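Local coordinates for MlnE (Bacillus amyloliquefaciens subsp. plantarum, PDB 5D2E), which probably reduces the beta-keto group of polyketide intermediates with NADPH, as the B-type ketoreductase domain of a macrolactin assembly-line synthase, at residues E396-L409 / R435-W449. Sequence-based numbering, arbitrary orientation.
Sequences EEEPLDFFVMFSSL and RSMKGRPGKTLSINW. With NAP (NADP nicotinamide-adenine-dinucleotide phosphate), chain B.
Strands 402-408 and 443-449 lie side by side in the Rossmann-like sheet of the ketoreductase domain, parallel partners joined by helix 419-437 in a beta-alpha-beta crossover. Lys443 N donates to Asp401 O, Phe403 N to Lys443 O, and the alternation runs on, weak at Ser407 N to Ile447 O, to Leu409 N, which reaches Trp449 O at 2.9 Å. At the entrance to the pair, Gly442 makes a CA-H...O contact of 3.4 Å with Leu400 O; glycine suits its positive phi, and a CB here would run into Leu400 O and Asp401 C.

On the face carrying Phe403 and Met405, the guanidinium of Arg435 lies flat on the Phe403 ring, the planes 10° apart and CZ 4.1 Å from the ring centroid. A bend at chi3 (89°) folds the arginine over the ring, with CD also above its face, while Arg435 NH1 gives a hydrogen bond of 2.7 Å to Thr444 OG1. Asp392 pairs with NE of both Arg435 and Arg440. Glu396 stacks its carboxylate loosely over the Arg440 guanidinium; their salt bridge is long, and a water links Glu396 OE2 to Arg440 NH1.

Toward the cofactor, Trp449 turns its edge to the face of Phe406, the planes at 89° and NE1 3.5 Å from Phe406 CG. Behind it, Ile447 CG2 sits over one face of the indole. Small Ser407 and Ser446 fit the face shared with Phe403 and Met405, where both hydroxyls bond to Asp429 OD1, Ser407 OG also to Asn425 O; Asn448 ND2 hydrogen-bonds to Asp429 OD2 and, at 3.0 Å, to Ser408 O, while its OD1 accepts from Gln494 NE2. Ser407 O lies 3.2 Å from C6N of the nicotinamide, and Trp449 O borders C5N. Backbone carbonyls thus line this part of the ring, where they would probably favour its positively charged, oxidised form, while Asp429 ties both strands to the crossover helix.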
# COMPACT_ATOMS: atom_id res chain seq x y z
N GLU A 396 17.35 11.87 -4.06
CA GLU A 396 17.28 12.65 -2.84
C GLU A 396 17.70 14.12 -3.01
O GLU A 396 17.02 15.02 -2.54
CB GLU A 396 18.20 12.01 -1.80
CG GLU A 396 18.19 12.72 -0.48
CD GLU A 396 18.74 11.88 0.65
OE1 GLU A 396 18.96 10.65 0.49
OE2 GLU A 396 18.97 12.49 1.72
N GLU A 397 18.83 14.33 -3.71
CA GLU A 397 19.39 15.68 -3.92
C GLU A 397 18.83 16.40 -5.17
O GLU A 397 19.25 17.51 -5.47
CB GLU A 397 20.93 15.63 -4.05
CG GLU A 397 21.70 14.89 -2.97
CD GLU A 397 21.50 15.47 -1.58
OE1 GLU A 397 21.15 16.67 -1.47
OE2 GLU A 397 21.66 14.74 -0.58
N GLU A 398 17.91 15.80 -5.94
CA GLU A 398 17.42 16.44 -7.13
C GLU A 398 16.30 17.42 -6.83
O GLU A 398 15.51 17.22 -5.88
CB GLU A 398 17.03 15.40 -8.19
CG GLU A 398 18.22 14.58 -8.69
CD GLU A 398 19.32 15.45 -9.30
OE1 GLU A 398 18.98 16.27 -10.16
OE2 GLU A 398 20.50 15.32 -8.90
N PRO A 399 16.24 18.52 -7.60
CA PRO A 399 15.26 19.58 -7.36
C PRO A 399 13.89 19.16 -7.95
O PRO A 399 13.42 19.72 -8.98
CB PRO A 399 15.86 20.78 -8.12
CG PRO A 399 16.50 20.10 -9.35
CD PRO A 399 17.10 18.83 -8.78
N LEU A 400 13.26 18.13 -7.36
CA LEU A 400 12.04 17.61 -7.95
C LEU A 400 10.92 18.59 -7.65
O LEU A 400 10.72 19.02 -6.52
CB LEU A 400 11.67 16.21 -7.40
CG LEU A 400 12.71 15.11 -7.52
CD1 LEU A 400 12.20 13.77 -6.95
CD2 LEU A 400 13.13 14.90 -8.97
N ASP A 401 10.15 18.88 -8.66
CA ASP A 401 8.89 19.56 -8.50
C ASP A 401 7.79 18.60 -8.07
O ASP A 401 6.79 19.02 -7.49
CB ASP A 401 8.49 20.23 -9.81
CG ASP A 401 9.42 21.43 -10.13
OD1 ASP A 401 9.65 22.21 -9.21
OD2 ASP A 401 9.97 21.58 -11.25
N PHE A 402 7.93 17.32 -8.46
CA PHE A 402 6.91 16.31 -8.11
C PHE A 402 7.48 14.91 -8.11
O PHE A 402 8.54 14.61 -8.77
CB PHE A 402 5.61 16.41 -8.95
CG PHE A 402 5.84 16.21 -10.42
CD1 PHE A 402 6.01 14.92 -10.92
CD2 PHE A 402 6.00 17.30 -11.27
CE1 PHE A 402 6.23 14.69 -12.24
CE2 PHE A 402 6.25 17.07 -12.63
CZ PHE A 402 6.38 15.77 -13.11
N PHE A 403 6.89 14.10 -7.24
CA PHE A 403 7.21 12.65 -7.11
C PHE A 403 5.84 12.03 -6.94
O PHE A 403 5.22 12.20 -5.87
CB PHE A 403 8.12 12.42 -5.89
CG PHE A 403 8.63 10.99 -5.72
CD1 PHE A 403 7.82 10.02 -5.19
CD2 PHE A 403 9.93 10.65 -6.03
CE1 PHE A 403 8.29 8.73 -5.01
CE2 PHE A 403 10.43 9.37 -5.82
CZ PHE A 403 9.61 8.41 -5.30
N VAL A 404 5.33 11.40 -7.99
CA VAL A 404 3.97 10.91 -8.03
C VAL A 404 3.96 9.41 -8.22
O VAL A 404 4.59 8.90 -9.13
CB VAL A 404 3.09 11.56 -9.13
CG1 VAL A 404 1.67 11.01 -9.08
CG2 VAL A 404 3.08 13.10 -8.99
N MET A 405 3.33 8.71 -7.29
CA MET A 405 3.20 7.28 -7.31
C MET A 405 1.81 6.87 -7.87
O MET A 405 0.75 7.31 -7.40
CB MET A 405 3.45 6.75 -5.91
CG MET A 405 4.91 6.96 -5.48
SD MET A 405 5.07 6.80 -3.69
CE MET A 405 4.47 8.43 -3.32
N PHE A 406 1.82 5.97 -8.86
CA PHE A 406 0.56 5.41 -9.46
C PHE A 406 0.16 4.19 -8.66
O PHE A 406 0.64 3.06 -8.90
CB PHE A 406 0.77 5.09 -10.95
CG PHE A 406 0.73 6.32 -11.87
CD1 PHE A 406 0.69 7.64 -11.38
CD2 PHE A 406 0.71 6.18 -13.23
CE1 PHE A 406 0.60 8.75 -12.20
CE2 PHE A 406 0.63 7.30 -14.07
CZ PHE A 406 0.56 8.58 -13.56
N SER A 407 -0.66 4.44 -7.65
CA SER A 407 -1.11 3.41 -6.76
C SER A 407 -2.45 2.87 -7.31
O SER A 407 -2.82 3.12 -8.46
CB SER A 407 -1.19 4.00 -5.35
OG SER A 407 -1.45 2.97 -4.40
N SER A 408 -3.16 2.11 -6.50
CA SER A 408 -4.33 1.42 -6.92
C SER A 408 -5.35 1.50 -5.84
O SER A 408 -5.05 1.45 -4.64
CB SER A 408 -3.97 -0.06 -7.22
OG SER A 408 -5.14 -0.84 -7.37
N LEU A 409 -6.60 1.63 -6.26
CA LEU A 409 -7.72 1.50 -5.42
C LEU A 409 -7.82 0.15 -4.71
O LEU A 409 -8.42 0.09 -3.63
CB LEU A 409 -8.99 1.81 -6.21
CG LEU A 409 -10.30 2.06 -5.48
CD1 LEU A 409 -10.19 3.28 -4.57
CD2 LEU A 409 -11.40 2.24 -6.53
N ARG A 435 8.54 10.76 2.79
CA ARG A 435 9.09 11.88 2.03
C ARG A 435 8.85 13.21 2.75
O ARG A 435 9.69 14.09 2.73
CB ARG A 435 8.50 11.91 0.60
CG ARG A 435 8.91 10.68 -0.18
CD ARG A 435 8.73 10.90 -1.67
NE ARG A 435 9.96 11.47 -2.24
CZ ARG A 435 10.05 12.64 -2.84
NH1 ARG A 435 9.01 13.46 -2.91
NH2 ARG A 435 11.19 12.97 -3.34
N SER A 436 7.67 13.33 3.35
CA SER A 436 7.28 14.46 4.14
C SER A 436 8.21 14.59 5.34
O SER A 436 8.68 15.68 5.69
CB SER A 436 5.84 14.19 4.60
OG SER A 436 5.39 15.33 5.20
N MET A 437 8.35 13.49 6.09
CA MET A 437 9.18 13.47 7.29
C MET A 437 10.59 13.94 6.96
O MET A 437 11.21 14.68 7.74
CB MET A 437 9.25 12.06 7.88
CG MET A 437 10.24 11.86 9.04
SD MET A 437 10.25 10.15 9.67
CE MET A 437 11.23 9.32 8.46
N LYS A 438 11.09 13.56 5.80
CA LYS A 438 12.44 13.88 5.44
C LYS A 438 12.55 15.28 4.79
O LYS A 438 13.62 15.66 4.41
CB LYS A 438 13.04 12.81 4.49
CG LYS A 438 13.32 11.48 5.10
CD LYS A 438 14.14 11.57 6.38
CE LYS A 438 14.47 10.16 6.78
NZ LYS A 438 14.98 10.04 8.16
N GLY A 439 11.45 15.97 4.59
CA GLY A 439 11.44 17.29 4.01
C GLY A 439 11.82 17.32 2.56
O GLY A 439 12.48 18.23 2.08
N ARG A 440 11.41 16.32 1.80
CA ARG A 440 11.69 16.33 0.35
C ARG A 440 10.99 17.46 -0.33
O ARG A 440 9.78 17.70 -0.11
CB ARG A 440 11.23 15.00 -0.30
CG ARG A 440 11.97 13.79 0.15
CD ARG A 440 13.34 13.64 -0.48
NE ARG A 440 13.82 12.31 -0.16
CZ ARG A 440 14.62 12.00 0.84
NH1 ARG A 440 15.13 12.94 1.63
NH2 ARG A 440 14.91 10.72 1.06
N PRO A 441 11.71 18.13 -1.24
CA PRO A 441 11.08 19.24 -1.92
C PRO A 441 10.05 18.83 -2.97
O PRO A 441 10.01 17.68 -3.40
CB PRO A 441 12.24 20.00 -2.52
CG PRO A 441 13.34 19.00 -2.62
CD PRO A 441 13.16 18.07 -1.45
N GLY A 442 9.22 19.78 -3.34
CA GLY A 442 8.16 19.58 -4.30
C GLY A 442 6.96 18.79 -3.77
O GLY A 442 6.85 18.55 -2.57
N LYS A 443 6.09 18.41 -4.68
CA LYS A 443 4.84 17.76 -4.37
C LYS A 443 5.08 16.24 -4.32
O LYS A 443 5.81 15.69 -5.18
CB LYS A 443 3.77 18.12 -5.39
CG LYS A 443 2.45 17.40 -5.10
CD LYS A 443 1.19 18.19 -5.34
CE LYS A 443 -0.00 17.57 -4.63
NZ LYS A 443 -0.19 17.78 -3.18
N THR A 444 4.60 15.63 -3.25
CA THR A 444 4.58 14.18 -3.08
C THR A 444 3.13 13.75 -3.16
O THR A 444 2.28 14.31 -2.49
CB THR A 444 5.18 13.78 -1.72
OG1 THR A 444 6.57 14.00 -1.80
CG2 THR A 444 4.96 12.31 -1.43
N LEU A 445 2.81 12.75 -4.02
CA LEU A 445 1.44 12.32 -4.14
C LEU A 445 1.39 10.86 -4.55
O LEU A 445 2.17 10.42 -5.40
CB LEU A 445 0.76 13.14 -5.21
CG LEU A 445 -0.64 12.73 -5.61
CD1 LEU A 445 -1.64 12.88 -4.49
CD2 LEU A 445 -1.13 13.52 -6.81
N SER A 446 0.51 10.10 -3.89
CA SER A 446 0.17 8.79 -4.31
C SER A 446 -1.28 8.85 -4.74
O SER A 446 -2.12 9.30 -3.97
CB SER A 446 0.29 7.76 -3.15
OG SER A 446 0.06 6.40 -3.63
N ILE A 447 -1.56 8.36 -5.97
CA ILE A 447 -2.92 8.31 -6.48
C ILE A 447 -3.46 6.88 -6.54
O ILE A 447 -2.86 6.04 -7.22
CB ILE A 447 -3.02 8.91 -7.90
CG1 ILE A 447 -2.49 10.32 -7.92
CG2 ILE A 447 -4.46 8.81 -8.40
CD1 ILE A 447 -2.27 10.92 -9.33
N ASN A 448 -4.54 6.60 -5.82
CA ASN A 448 -5.12 5.28 -5.87
C ASN A 448 -6.10 5.23 -7.11
O ASN A 448 -7.31 5.59 -7.01
CB ASN A 448 -5.89 4.99 -4.65
CG ASN A 448 -5.04 5.03 -3.37
OD1 ASN A 448 -5.12 5.98 -2.63
ND2 ASN A 448 -4.31 3.96 -3.10
N TRP A 449 -5.53 4.84 -8.22
CA TRP A 449 -6.31 4.70 -9.46
C TRP A 449 -7.24 3.47 -9.47
O TRP A 449 -6.87 2.41 -9.02
CB TRP A 449 -5.36 4.49 -10.61
CG TRP A 449 -4.50 5.62 -10.97
CD1 TRP A 449 -3.12 5.61 -10.99
CD2 TRP A 449 -4.88 6.93 -11.40
NE1 TRP A 449 -2.66 6.79 -11.40
CE2 TRP A 449 -3.70 7.63 -11.67
CE3 TRP A 449 -6.11 7.57 -11.62
CZ2 TRP A 449 -3.70 8.96 -12.18
CZ3 TRP A 449 -6.11 8.89 -12.18
CH2 TRP A 449 -4.90 9.59 -12.38
PA NAP B . 1.55 -1.85 -17.76
O1A NAP B . 1.17 -1.41 -19.20
O2A NAP B . 2.02 -3.25 -17.43
O5B NAP B . 2.78 -0.87 -17.42
C5B NAP B . 3.56 -1.12 -16.26
C4B NAP B . 4.98 -1.05 -16.75
O4B NAP B . 5.85 -1.29 -15.63
C3B NAP B . 5.36 -2.11 -17.82
O3B NAP B . 5.61 -1.50 -19.08
C2B NAP B . 6.66 -2.74 -17.28
O2B NAP B . 7.61 -2.88 -18.30
C1B NAP B . 7.07 -1.75 -16.17
N9A NAP B . 7.81 -2.35 -15.07
C8A NAP B . 7.44 -3.42 -14.27
N7A NAP B . 8.43 -3.74 -13.37
C5A NAP B . 9.41 -2.83 -13.54
C6A NAP B . 10.70 -2.58 -12.95
N6A NAP B . 11.10 -3.40 -11.92
N1A NAP B . 11.50 -1.55 -13.49
C2A NAP B . 11.04 -0.79 -14.50
N3A NAP B . 9.83 -0.97 -15.10
C4A NAP B . 9.01 -1.94 -14.68
O3 NAP B . 0.36 -1.48 -16.72
PN NAP B . -0.55 -0.13 -16.71
O1N NAP B . -2.01 -0.50 -16.93
O2N NAP B . 0.24 0.90 -17.48
O5D NAP B . -0.52 0.41 -15.19
C5D NAP B . 0.64 1.23 -14.84
C4D NAP B . 0.67 1.57 -13.35
O4D NAP B . -0.57 2.10 -12.89
C3D NAP B . 0.92 0.29 -12.54
O3D NAP B . 1.87 0.56 -11.53
C2D NAP B . -0.44 -0.10 -11.99
O2D NAP B . -0.34 -0.87 -10.76
C1D NAP B . -1.18 1.27 -11.86
N1N NAP B . -2.65 1.07 -11.99
C2N NAP B . -3.22 0.80 -13.22
C3N NAP B . -4.60 0.59 -13.42
C7N NAP B . -5.22 0.31 -14.81
O7N NAP B . -6.42 0.07 -14.93
N7N NAP B . -4.50 0.34 -15.95
C4N NAP B . -5.41 0.63 -12.27
C5N NAP B . -4.82 0.86 -11.02
C6N NAP B . -3.44 1.10 -10.90
P2B NAP B . 8.84 -3.97 -18.27
O1X NAP B . 8.26 -5.37 -18.15
O2X NAP B . 9.63 -3.71 -19.60
O3X NAP B . 9.65 -3.63 -17.05
O HOH W 1 16.89 12.32 3.80